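Local atomic coordinates of K5 lyase (Enterobacteria phage k1-5, PDB entry 2X3H), a protein that is a lyase that eliminatively cleaves a glycosaminoglycan, probably the K5 capsular polysaccharide, and pairs a viral tail-spike structure with the chemistry of a bacterial polysaccharide lyase. Residues N287-A292 with T312-Q317; S304-D309 with N331-S336; Q317-T322 with I352-G357. All coordinates share one frame; numbering follows the deposited sequence.

Interaction 1 (N287-A292 with T312-Q317); sequences NPKYAA and TSDARQ
Lys289 and Asp314 join loops from successive coils of a parallel beta-helix. The parts 287-290 and 312-317 run nearly parallel, 13° apart. From CB the lysine chain reaches CG, which lies 3.4 Å from Asp314 OD1. The chain then bends at chi2 (85°) and again about CD-CE (chi4). These turns bring NZ back to the same oxygen: Lys289 NZ lies 3.3 Å from Asp314 OD1, a salt bridge whose hydrogen bond is weak. Tyr209 adds a cation-pi contact to the lysine. The Ser313 hydroxyl links the two segments' backbones. Its OG donates to Pro288 O (2.8 Å) and accepts from Ala315 N (3.0 Å), closing an ST turn. Beside it, Ala315 CB packs on Lys289 O at 3.3 Å. Water 1 donates to Lys289 O and accepts from Gln317 N. Farther on, Tyr290 and Gln317 lie side by side. Gln317 OE1 meets the ring edge at Tyr290 CE1 (3.8 Å), with amide and ring planes 68° apart. In the fold, segment 287-292 leads from strand 279-286 to strand 293-294. Segment 312-317 leads from strand 302-309 into strand 317-319. Pro288 packs back on Val308 of strand 302-309, and Tyr290 on Arg354 of strand 349-355.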
ATOM      1  N   ASN A 287      16.843   4.146 -11.915  1.00  5.18           N
ATOM      2  CA  ASN A 287      17.914   5.114 -12.141  1.00  4.69           C
ATOM      3  C   ASN A 287      17.509   6.399 -12.867  1.00  5.58           C
ATOM      4  O   ASN A 287      18.044   6.748 -13.927  1.00  5.82           O
ATOM      5  CB  ASN A 287      19.123   4.417 -12.776  1.00  5.51           C
ATOM      6  CG  ASN A 287      19.790   3.491 -11.796  1.00  6.12           C
ATOM      7  OD1 ASN A 287      20.623   3.931 -11.008  1.00  6.88           O
ATOM      8  ND2 ASN A 287      19.343   2.232 -11.748  1.00  7.23           N
ATOM      9  N   PRO A 288      16.598   7.148 -12.247  1.00  5.71           N
ATOM     10  CA  PRO A 288      16.248   8.430 -12.816  1.00  6.18           C
ATOM     11  C   PRO A 288      17.409   9.387 -12.573  1.00  6.38           C
ATOM     12  O   PRO A 288      18.353   9.064 -11.825  1.00  6.49           O
ATOM     13  CB  PRO A 288      15.022   8.845 -11.999  1.00  6.98           C
ATOM     14  CG  PRO A 288      15.256   8.225 -10.642  1.00  6.34           C
ATOM     15  CD  PRO A 288      15.942   6.897 -10.946  1.00  6.75           C
ATOM     16  N   LYS A 289      17.341  10.560 -13.193  1.00  6.93           N
ATOM     17  CA  LYS A 289      18.426  11.529 -13.086  1.00  7.49           C
ATOM     18  C   LYS A 289      18.139  12.645 -12.089  1.00  7.36           C
ATOM     19  O   LYS A 289      19.024  13.446 -11.795  1.00  8.33           O
ATOM     20  CB  LYS A 289      18.757  12.130 -14.454  1.00 10.49           C
ATOM     21  CG  LYS A 289      19.628  11.247 -15.338  1.00 13.04           C
ATOM     22  CD  LYS A 289      18.819  10.247 -16.125  1.00 15.47           C
ATOM     23  CE  LYS A 289      19.536   9.857 -17.412  1.00 15.68           C
ATOM     24  NZ  LYS A 289      20.953   9.467 -17.191  1.00 18.08           N
ATOM     25  N   TYR A 290      16.913  12.700 -11.561  1.00  6.46           N
ATOM     26  CA  TYR A 290      16.581  13.717 -10.556  1.00  6.86           C
ATOM     27  C   TYR A 290      15.635  13.237  -9.470  1.00  6.44           C
ATOM     28  O   TYR A 290      15.930  13.389  -8.288  1.00  6.15           O
ATOM     29  CB  TYR A 290      16.024  14.985 -11.212  1.00  6.99           C
ATOM     30  CG  TYR A 290      15.885  16.134 -10.231  1.00  7.22           C
ATOM     31  CD1 TYR A 290      16.964  16.961  -9.942  1.00  8.15           C
ATOM     32  CD2 TYR A 290      14.682  16.366  -9.559  1.00  7.10           C
ATOM     33  CE1 TYR A 290      16.846  18.005  -9.033  1.00  8.91           C
ATOM     34  CE2 TYR A 290      14.551  17.410  -8.660  1.00  7.08           C
ATOM     35  CZ  TYR A 290      15.639  18.228  -8.398  1.00  8.27           C
ATOM     36  OH  TYR A 290      15.529  19.278  -7.505  1.00  8.91           O
ATOM     37  N   ALA A 291      14.494  12.666  -9.861  1.00  5.99           N
ATOM     38  CA  ALA A 291      13.527  12.188  -8.864  1.00  5.85           C
ATOM     39  C   ALA A 291      12.670  11.063  -9.412  1.00  5.75           C
ATOM     40  O   ALA A 291      12.424  10.992 -10.621  1.00  5.96           O
ATOM     41  CB  ALA A 291      12.651  13.322  -8.406  1.00  6.15           C
ATOM     42  N   ALA A 292      12.211  10.177  -8.532  1.00  5.09           N
ATOM     43  CA  ALA A 292      11.225   9.180  -8.955  1.00  4.96           C
ATOM     44  C   ALA A 292       9.881   9.852  -9.222  1.00  5.55           C
ATOM     45  O   ALA A 292       9.284   9.669 -10.289  1.00  5.34           O
ATOM     46  CB  ALA A 292      11.071   8.068  -7.911  1.00  5.37           C
ATOM     47  N   THR A 312      23.225   3.105 -10.652  1.00  8.78           N
ATOM     48  CA  THR A 312      23.922   3.297 -11.938  1.00  9.77           C
ATOM     49  C   THR A 312      23.628   4.658 -12.578  1.00 10.01           C
ATOM     50  O   THR A 312      23.852   4.851 -13.785  1.00 10.91           O
ATOM     51  CB  THR A 312      23.588   2.188 -12.954  1.00 11.49           C
ATOM     52  OG1 THR A 312      22.202   2.242 -13.301  1.00 13.61           O
ATOM     53  CG2 THR A 312      23.944   0.818 -12.387  1.00 13.08           C
ATOM     54  N   SER A 313      23.104   5.584 -11.778  1.00  8.14           N
ATOM     55  CA  SER A 313      22.671   6.896 -12.274  1.00  8.23           C
ATOM     56  C   SER A 313      23.749   7.966 -12.197  1.00  7.86           C
ATOM     57  O   SER A 313      24.540   7.990 -11.250  1.00  8.29           O
ATOM     58  CB  SER A 313      21.479   7.393 -11.468  1.00  8.43           C
ATOM     59  OG  SER A 313      21.144   8.709 -11.872  1.00  8.20           O
ATOM     60  N   ASP A 314      23.760   8.873 -13.176  1.00  8.67           N
ATOM     61  CA  ASP A 314      24.665  10.017 -13.133  1.00  9.31           C
ATOM     62  C   ASP A 314      24.056  11.251 -12.447  1.00  8.10           C
ATOM     63  O   ASP A 314      24.633  12.340 -12.490  1.00  9.37           O
ATOM     64  CB  ASP A 314      25.225  10.362 -14.529  1.00 11.22           C
ATOM     65  CG  ASP A 314      24.149  10.775 -15.529  1.00 13.98           C
ATOM     66  OD1 ASP A 314      22.979  10.979 -15.132  1.00 15.58           O
ATOM     67  OD2 ASP A 314      24.480  10.910 -16.738  1.00 14.17           O
ATOM     68  N   ALA A 315      22.914  11.069 -11.781  1.00  7.78           N
ATOM     69  CA  ALA A 315      22.306  12.133 -10.994  1.00  7.73           C
ATOM     70  C   ALA A 315      23.332  12.768 -10.057  1.00  7.30           C
ATOM     71  O   ALA A 315      24.087  12.062  -9.390  1.00  7.98           O
ATOM     72  CB  ALA A 315      21.152  11.561 -10.165  1.00  7.51           C
ATOM     73  N   ARG A 316      23.339  14.097  -9.992  1.00  8.37           N
ATOM     74  CA  ARG A 316      24.144  14.824  -9.012  1.00  8.97           C
ATOM     75  C   ARG A 316      23.352  15.120  -7.749  1.00  9.10           C
ATOM     76  O   ARG A 316      23.927  15.329  -6.680  1.00  8.92           O
ATOM     77  CB  ARG A 316      24.669  16.128  -9.615  1.00 11.87           C
ATOM     78  CG  ARG A 316      25.630  15.874 -10.759  1.00 14.43           C
ATOM     79  CD  ARG A 316      26.960  15.380 -10.212  1.00 17.97           C
ATOM     80  NE  ARG A 316      27.770  16.505  -9.750  1.00 21.82           N
ATOM     81  CZ  ARG A 316      28.252  17.439 -10.571  1.00 23.18           C
ATOM     82  NH1 ARG A 316      27.991  17.373 -11.872  1.00 24.40           N
ATOM     83  NH2 ARG A 316      28.979  18.442 -10.098  1.00 24.72           N
ATOM     84  N   GLN A 317      22.030  15.171  -7.897  1.00  8.62           N
ATOM     85  CA  GLN A 317      21.120  15.370  -6.772  1.00  9.43           C
ATOM     86  C   GLN A 317      19.999  14.346  -6.873  1.00  9.05           C
ATOM     87  O   GLN A 317      19.042  14.524  -7.628  1.00  9.23           O
ATOM     88  CB  GLN A 317      20.536  16.780  -6.803  1.00 11.74           C
ATOM     89  CG  GLN A 317      21.560  17.893  -6.635  1.00 14.52           C
ATOM     90  CD  GLN A 317      20.977  19.263  -6.951  1.00 17.11           C
ATOM     91  OE1 GLN A 317      20.139  19.404  -7.847  1.00 19.29           O
ATOM     92  NE2 GLN A 317      21.440  20.287  -6.239  1.00 19.05           N
TER
HETATM   93  O   HOH W   1      20.226  15.402 -10.156  1.00 12.48           O

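Interaction 2 (S304-D309 with N331-S336); sequences SDVLVD and NNVLMS
Two neighbouring strands of a right-handed parallel beta-helix, as in viral tail spikes, meet here: 304-309 and 331-336. Their axes are 4.8 Å apart and their directions differ by 3°. The register is residue for residue, from Ser304 beside Asn331 to Asp309 beside Ser336. Five backbone hydrogen bonds join them. Asp305 N donates to Asn331 O and Val306 N to Asn332 O, so two successive N-H groups point the same way. Positive phi values at both Asp305 and Asn332 accompany this irregularity. The regular pattern then resumes: Leu334 N to Val306 O (2.8 Å), Val308 N to Leu334 O (2.8 Å), Ser336 N to Val308 O (3.0 Å). On the face of Val306 and Val308, the tightest touch is Val308 CG1 on Met335 CB (3.5 Å), closer than usual for carbons. A chi1 of 55° sets CG1 between the backbone N and carbonyl carbon and turns it onto the methionine. Asp305 and Asn332 lie side by side, their flat groups nearly coplanar. Asp305 OD1 comes within 3.4 Å of Asn332 CB, while OD2 takes a hydrogen bond from Ser304 of the second subunit. Two waters serve Ser336 OG. Water 2 donates to it and to Val308 O. Water 3 accepts from it and donates to Asp309 OD1 (2.6 Å). Asp309 OD2 is hydrogen-bonded to Tyr250 OH of the second subunit. The contact is wholly buried. Strand 279-286 pairs with 304-309 on its far edge, and strand 363-369 pairs with 329-336 on its other edge. Ile352 of strand 349-355 packs on Val333 and Met335, while Leu307 and Leu334 pack against the second subunit.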
ATOM      1  N   SER A 304       1.603   5.926  -3.724  1.00  7.00           N
ATOM      2  CA  SER A 304       1.798   4.716  -2.921  1.00  8.06           C
ATOM      3  C   SER A 304       2.687   3.690  -3.610  1.00  8.00           C
ATOM      4  O   SER A 304       2.436   3.337  -4.759  1.00  8.80           O
ATOM      5  CB  SER A 304       0.428   4.109  -2.593  1.00  9.36           C
ATOM      6  OG  SER A 304       0.551   2.963  -1.773  1.00 11.95           O
ATOM      7  N   ASP A 305       3.709   3.211  -2.894  1.00  7.09           N
ATOM      8  CA  ASP A 305       4.606   2.120  -3.364  1.00  7.74           C
ATOM      9  C   ASP A 305       5.524   2.588  -4.498  1.00  6.96           C
ATOM     10  O   ASP A 305       5.249   2.376  -5.678  1.00  7.77           O
ATOM     11  CB  ASP A 305       3.823   0.848  -3.730  1.00  9.67           C
ATOM     12  CG  ASP A 305       3.170   0.199  -2.516  1.00 11.68           C
ATOM     13  OD1 ASP A 305       3.648   0.429  -1.395  1.00 12.87           O
ATOM     14  OD2 ASP A 305       2.175  -0.537  -2.689  1.00 15.44           O
ATOM     15  N   VAL A 306       6.600   3.248  -4.097  1.00  5.61           N
ATOM     16  CA  VAL A 306       7.563   3.872  -5.005  1.00  5.23           C
ATOM     17  C   VAL A 306       8.936   3.272  -4.746  1.00  5.63           C
ATOM     18  O   VAL A 306       9.468   3.398  -3.635  1.00  6.19           O
ATOM     19  CB  VAL A 306       7.626   5.397  -4.779  1.00  6.03           C
ATOM     20  CG1 VAL A 306       8.677   6.044  -5.697  1.00  7.05           C
ATOM     21  CG2 VAL A 306       6.222   6.029  -4.960  1.00  6.32           C
ATOM     22  N   LEU A 307       9.494   2.582  -5.748  1.00  4.85           N
ATOM     23  CA  LEU A 307      10.794   1.936  -5.574  1.00  5.04           C
ATOM     24  C   LEU A 307      11.768   2.677  -6.470  1.00  5.39           C
ATOM     25  O   LEU A 307      11.543   2.800  -7.675  1.00  5.70           O
ATOM     26  CB  LEU A 307      10.734   0.446  -5.953  1.00  5.97           C
ATOM     27  CG  LEU A 307      11.953  -0.404  -5.573  1.00  6.76           C
ATOM     28  CD1 LEU A 307      11.527  -1.853  -5.569  1.00  8.61           C
ATOM     29  CD2 LEU A 307      13.150  -0.188  -6.521  1.00  7.71           C
ATOM     30  N   VAL A 308      12.849   3.176  -5.888  1.00  5.23           N
ATOM     31  CA  VAL A 308      13.812   3.947  -6.677  1.00  6.47           C
ATOM     32  C   VAL A 308      15.242   3.499  -6.395  1.00  6.49           C
ATOM     33  O   VAL A 308      15.630   3.324  -5.243  1.00  6.80           O
ATOM     34  CB  VAL A 308      13.601   5.484  -6.524  1.00  8.63           C
ATOM     35  CG1 VAL A 308      13.642   5.901  -5.087  1.00 10.31           C
ATOM     36  CG2 VAL A 308      14.606   6.290  -7.369  1.00  8.76           C
ATOM     37  N   ASP A 309      15.999   3.252  -7.465  1.00  5.16           N
ATOM     38  CA  ASP A 309      17.418   2.899  -7.363  1.00  5.56           C
ATOM     39  C   ASP A 309      18.249   3.932  -8.103  1.00  5.61           C
ATOM     40  O   ASP A 309      17.868   4.349  -9.193  1.00  5.69           O
ATOM     41  CB  ASP A 309      17.674   1.533  -7.982  1.00  6.49           C
ATOM     42  CG  ASP A 309      19.158   1.171  -8.011  1.00  8.01           C
ATOM     43  OD1 ASP A 309      19.845   1.431  -7.005  1.00  9.69           O
ATOM     44  OD2 ASP A 309      19.628   0.618  -9.034  1.00  9.48           O
ATOM     45  N   ASN A 331       3.236   7.206   0.404  1.00  7.32           N
ATOM     46  CA  ASN A 331       3.421   5.998   1.208  1.00  7.40           C
ATOM     47  C   ASN A 331       4.438   5.036   0.594  1.00  7.27           C
ATOM     48  O   ASN A 331       4.409   4.765  -0.605  1.00  7.64           O
ATOM     49  CB  ASN A 331       2.072   5.290   1.444  1.00  9.81           C
ATOM     50  CG  ASN A 331       2.106   4.335   2.656  1.00 12.36           C
ATOM     51  OD1 ASN A 331       1.895   3.137   2.510  1.00 16.24           O
ATOM     52  ND2 ASN A 331       2.373   4.868   3.845  1.00 14.23           N
ATOM     53  N   ASN A 332       5.352   4.555   1.425  1.00  6.41           N
ATOM     54  CA  ASN A 332       6.305   3.505   1.054  1.00  6.94           C
ATOM     55  C   ASN A 332       7.240   3.887  -0.087  1.00  6.86           C
ATOM     56  O   ASN A 332       7.170   3.308  -1.173  1.00  6.93           O
ATOM     57  CB  ASN A 332       5.570   2.206   0.705  1.00  8.54           C
ATOM     58  CG  ASN A 332       4.888   1.578   1.897  1.00 10.82           C
ATOM     59  OD1 ASN A 332       3.987   0.753   1.733  1.00 14.19           O
ATOM     60  ND2 ASN A 332       5.297   1.970   3.091  1.00 10.22           N
ATOM     61  N   VAL A 333       8.119   4.851   0.174  1.00  4.61           N
ATOM     62  CA  VAL A 333       9.206   5.190  -0.743  1.00  4.52           C
ATOM     63  C   VAL A 333      10.448   4.403  -0.326  1.00  4.63           C
ATOM     64  O   VAL A 333      11.034   4.666   0.725  1.00  5.70           O
ATOM     65  CB  VAL A 333       9.538   6.691  -0.719  1.00  5.21           C
ATOM     66  CG1 VAL A 333      10.589   7.023  -1.770  1.00  6.94           C
ATOM     67  CG2 VAL A 333       8.270   7.517  -0.945  1.00  5.84           C
ATOM     68  N   LEU A 334      10.840   3.439  -1.143  1.00  4.13           N
ATOM     69  CA  LEU A 334      12.037   2.645  -0.882  1.00  5.49           C
ATOM     70  C   LEU A 334      13.118   3.139  -1.837  1.00  5.00           C
ATOM     71  O   LEU A 334      12.992   2.997  -3.055  1.00  4.61           O
ATOM     72  CB  LEU A 334      11.727   1.160  -1.098  1.00  5.81           C
ATOM     73  CG  LEU A 334      12.873   0.137  -1.009  1.00  9.16           C
ATOM     74  CD1 LEU A 334      13.963   0.501  -0.031  1.00 11.88           C
ATOM     75  CD2 LEU A 334      12.358  -1.302  -0.819  1.00  8.23           C
ATOM     76  N   MET A 335      14.160   3.751  -1.287  1.00  5.02           N
ATOM     77  CA  MET A 335      15.220   4.314  -2.124  1.00  4.30           C
ATOM     78  C   MET A 335      16.583   3.719  -1.764  1.00  4.71           C
ATOM     79  O   MET A 335      16.917   3.553  -0.591  1.00  5.61           O
ATOM     80  CB  MET A 335      15.223   5.841  -1.990  1.00  4.85           C
ATOM     81  CG  MET A 335      16.313   6.570  -2.785  1.00  5.20           C
ATOM     82  SD  MET A 335      15.914   8.320  -2.797  1.00  7.16           S
ATOM     83  CE  MET A 335      17.524   9.103  -2.905  1.00  7.38           C
ATOM     84  N   SER A 336      17.372   3.389  -2.782  1.00  5.16           N
ATOM     85  CA  SER A 336      18.693   2.844  -2.523  1.00  5.90           C
ATOM     86  C   SER A 336      19.651   3.246  -3.631  1.00  5.69           C
ATOM     87  O   SER A 336      19.253   3.899  -4.585  1.00  6.13           O
ATOM     88  CB  SER A 336      18.627   1.323  -2.381  1.00  7.47           C
ATOM     89  OG  SER A 336      18.350   0.701  -3.622  1.00  9.18           O
TER
HETATM   90  O   HOH W   2      15.705   0.581  -4.118  1.00 10.67           O
HETATM   91  O   HOH W   3      20.175  -0.530  -5.279  1.00 14.81           O

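Interaction 3 (Q317-T322 with I352-G357); sequences QAHGVT and IARFIG
His319 and Arg354 meet where two successive coils of the parallel beta-helix turn a corner, at Gly320 in one and Ile352 in the next. Backbone hydrogen bonds hold the coils together. Val321 N donates to Ile352 O (3.0 Å), approaching from above the carbonyl plane. Past the corner, Arg354 N donates to Val321 O (3.0 Å) in ordinary parallel pairing, with Val321 beside Ala353 and Thr322 beside Arg354. CA-H...O contacts add to this. Gly320 CA reaches Ile352 O at 3.4 Å, a close approach made with no side chain in the way. Ala353 CA meets Val321 O more directly. Apolar contact is modest: Ile356 CD1 rests on Thr322 CB at 3.8 Å, the two side chains crossing at a slant. Farther in, Val321 and Ile352 both pack on Val333 of strand 329-336. The polar side-chain contact belongs to His319 and Arg354. Arg354 is extended from CB to NE, with CG anti to the backbone N (chi1 178°). This carries CD past the imidazole, 3.6 Å from His319 NE2, and sets the guanidinium at the ring's far end. The charged group has a second partner: Arg354 NE forms a salt bridge with Glu379. His319 ND1 donates to Tyr290 O and, weakly, to Gln317 O, so both ring nitrogens are engaged and the ring's rotation is fixed. Ring and guanidinium planes are 21° apart. Arg354 NH1 donates to His319 NE2 at 3.2 Å; the acceptor lies in the guanidinium plane, but the donor is tilted 28° from the imidazole plane.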
ATOM      1  N   GLN A 317      22.030  15.171  -7.897  1.00  8.62           N
ATOM      2  CA  GLN A 317      21.120  15.370  -6.772  1.00  9.43           C
ATOM      3  C   GLN A 317      19.999  14.346  -6.873  1.00  9.05           C
ATOM      4  O   GLN A 317      19.042  14.524  -7.628  1.00  9.23           O
ATOM      5  CB  GLN A 317      20.536  16.780  -6.803  1.00 11.74           C
ATOM      6  CG  GLN A 317      21.560  17.893  -6.635  1.00 14.52           C
ATOM      7  CD  GLN A 317      20.977  19.263  -6.951  1.00 17.11           C
ATOM      8  OE1 GLN A 317      20.139  19.404  -7.847  1.00 19.29           O
ATOM      9  NE2 GLN A 317      21.440  20.287  -6.239  1.00 19.05           N
ATOM     10  N   ALA A 318      20.129  13.267  -6.106  1.00  7.32           N
ATOM     11  CA  ALA A 318      19.192  12.155  -6.171  1.00  6.79           C
ATOM     12  C   ALA A 318      18.030  12.383  -5.213  1.00  7.02           C
ATOM     13  O   ALA A 318      18.249  12.662  -4.035  1.00  7.24           O
ATOM     14  CB  ALA A 318      19.906  10.842  -5.841  1.00  6.46           C
ATOM     15  N   HIS A 319      16.808  12.275  -5.732  1.00  5.58           N
ATOM     16  CA  HIS A 319      15.587  12.439  -4.916  1.00  5.78           C
ATOM     17  C   HIS A 319      14.651  11.236  -5.024  1.00  5.58           C
ATOM     18  O   HIS A 319      14.554  10.605  -6.076  1.00  5.48           O
ATOM     19  CB  HIS A 319      14.777  13.666  -5.358  1.00  5.60           C
ATOM     20  CG  HIS A 319      15.495  14.969  -5.221  1.00  5.86           C
ATOM     21  ND1 HIS A 319      16.433  15.409  -6.134  1.00  6.63           N
ATOM     22  CD2 HIS A 319      15.377  15.951  -4.297  1.00  6.14           C
ATOM     23  CE1 HIS A 319      16.854  16.615  -5.781  1.00  6.50           C
ATOM     24  NE2 HIS A 319      16.241  16.957  -4.659  1.00  6.42           N
ATOM     25  N   GLY A 320      13.921  10.962  -3.937  1.00  5.33           N
ATOM     26  CA  GLY A 320      12.868   9.952  -3.954  1.00  4.76           C
ATOM     27  C   GLY A 320      11.603  10.624  -4.470  1.00  4.99           C
ATOM     28  O   GLY A 320      11.279  10.518  -5.666  1.00  4.66           O
ATOM     29  N   VAL A 321      10.926  11.353  -3.580  1.00  4.57           N
ATOM     30  CA  VAL A 321       9.715  12.107  -3.938  1.00  4.74           C
ATOM     31  C   VAL A 321       9.875  13.574  -3.524  1.00  5.31           C
ATOM     32  O   VAL A 321      10.385  13.869  -2.448  1.00  5.93           O
ATOM     33  CB  VAL A 321       8.448  11.510  -3.251  1.00  5.44           C
ATOM     34  CG1 VAL A 321       7.192  12.292  -3.648  1.00  6.16           C
ATOM     35  CG2 VAL A 321       8.294  10.030  -3.582  1.00  6.32           C
ATOM     36  N   THR A 322       9.456  14.493  -4.395  1.00  4.46           N
ATOM     37  CA  THR A 322       9.388  15.896  -4.026  1.00  4.77           C
ATOM     38  C   THR A 322       7.922  16.303  -3.996  1.00  5.24           C
ATOM     39  O   THR A 322       7.092  15.742  -4.718  1.00  5.21           O
ATOM     40  CB  THR A 322      10.173  16.810  -4.998  1.00  5.26           C
ATOM     41  OG1 THR A 322       9.416  17.009  -6.196  1.00  5.57           O
ATOM     42  CG2 THR A 322      11.544  16.190  -5.328  1.00  6.65           C
ATOM     43  N   ILE A 352      15.397  11.629   0.241  1.00  5.00           N
ATOM     44  CA  ILE A 352      14.302  10.687  -0.044  1.00  4.92           C
ATOM     45  C   ILE A 352      12.933  11.377  -0.115  1.00  5.10           C
ATOM     46  O   ILE A 352      12.039  10.937  -0.858  1.00  5.36           O
ATOM     47  CB  ILE A 352      14.305   9.474   0.939  1.00  4.82           C
ATOM     48  CG1 ILE A 352      13.392   8.346   0.442  1.00  5.23           C
ATOM     49  CG2 ILE A 352      13.910   9.892   2.348  1.00  6.11           C
ATOM     50  CD1 ILE A 352      13.683   7.013   1.082  1.00  4.71           C
ATOM     51  N   ALA A 353      12.782  12.458   0.651  1.00  4.68           N
ATOM     52  CA  ALA A 353      11.558  13.262   0.599  1.00  4.23           C
ATOM     53  C   ALA A 353      11.951  14.726   0.745  1.00  5.04           C
ATOM     54  O   ALA A 353      12.631  15.098   1.706  1.00  5.94           O
ATOM     55  CB  ALA A 353      10.598  12.846   1.722  1.00  5.51           C
ATOM     56  N   ARG A 354      11.519  15.547  -0.209  1.00  5.18           N
ATOM     57  CA  ARG A 354      11.836  16.973  -0.218  1.00  5.21           C
ATOM     58  C   ARG A 354      10.550  17.775  -0.207  1.00  5.24           C
ATOM     59  O   ARG A 354       9.708  17.593  -1.084  1.00  5.32           O
ATOM     60  CB  ARG A 354      12.672  17.322  -1.463  1.00  5.94           C
ATOM     61  CG  ARG A 354      12.998  18.798  -1.584  1.00  6.06           C
ATOM     62  CD  ARG A 354      13.953  19.055  -2.761  1.00  7.52           C
ATOM     63  NE  ARG A 354      14.304  20.466  -2.893  1.00  9.65           N
ATOM     64  CZ  ARG A 354      15.222  20.928  -3.737  1.00 10.88           C
ATOM     65  NH1 ARG A 354      15.905  20.090  -4.521  1.00 10.54           N
ATOM     66  NH2 ARG A 354      15.460  22.234  -3.793  1.00 11.95           N
ATOM     67  N   PHE A 355      10.405  18.640   0.796  1.00  4.51           N
ATOM     68  CA  PHE A 355       9.202  19.437   0.970  1.00  4.87           C
ATOM     69  C   PHE A 355       9.533  20.845   0.535  1.00  5.38           C
ATOM     70  O   PHE A 355      10.217  21.598   1.237  1.00  5.38           O
ATOM     71  CB  PHE A 355       8.711  19.337   2.423  1.00  5.38           C
ATOM     72  CG  PHE A 355       8.374  17.917   2.823  1.00  5.41           C
ATOM     73  CD1 PHE A 355       9.358  17.078   3.317  1.00  5.44           C
ATOM     74  CD2 PHE A 355       7.095  17.411   2.658  1.00  6.39           C
ATOM     75  CE1 PHE A 355       9.050  15.747   3.655  1.00  6.28           C
ATOM     76  CE2 PHE A 355       6.784  16.101   2.990  1.00  6.23           C
ATOM     77  CZ  PHE A 355       7.766  15.271   3.491  1.00  6.56           C
ATOM     78  N   ILE A 356       9.056  21.170  -0.659  1.00  5.63           N
ATOM     79  CA  ILE A 356       9.479  22.365  -1.375  1.00  5.96           C
ATOM     80  C   ILE A 356       8.649  23.579  -1.006  1.00  7.27           C
ATOM     81  O   ILE A 356       7.426  23.512  -0.944  1.00  7.37           O
ATOM     82  CB  ILE A 356       9.318  22.165  -2.896  1.00  6.41           C
ATOM     83  CG1 ILE A 356      10.184  21.008  -3.387  1.00  6.12           C
ATOM     84  CG2 ILE A 356       9.605  23.463  -3.657  1.00  6.74           C
ATOM     85  CD1 ILE A 356       9.925  20.622  -4.839  1.00  7.91           C
ATOM     86  N   GLY A 357       9.322  24.698  -0.787  1.00  6.75           N
ATOM     87  CA  GLY A 357       8.614  25.963  -0.611  1.00  6.94           C
ATOM     88  C   GLY A 357       7.646  25.957   0.553  1.00  6.82           C
ATOM     89  O   GLY A 357       8.058  25.739   1.691  1.00  8.71           O
TER

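The three contacts join successive coils of the beta-helix. Centres of interactions 1 and 2 are about 14 Å apart; interaction 3 lies about 12 Å from each. Along the chain, the segments of interaction 2 alternate with those of interactions 1 and 3, while interaction 1 closes at Gln317, where interaction 3 opens. Interaction 1 joins the loops after strands 279-286 and 302-309; the second strand carries 304-309 of interaction 2. A probable hydrogen bond, Asn287 ND2 to Asp309 OD2 (3.2 Å), connects the two. Ala291 CB packs on His319 CB (3.7 Å) between interactions 1 and 3. Interaction 3 pairs the next face. Thus loops, subunit-facing strands and a corner stack coil on coil in the trimeric beta-helix.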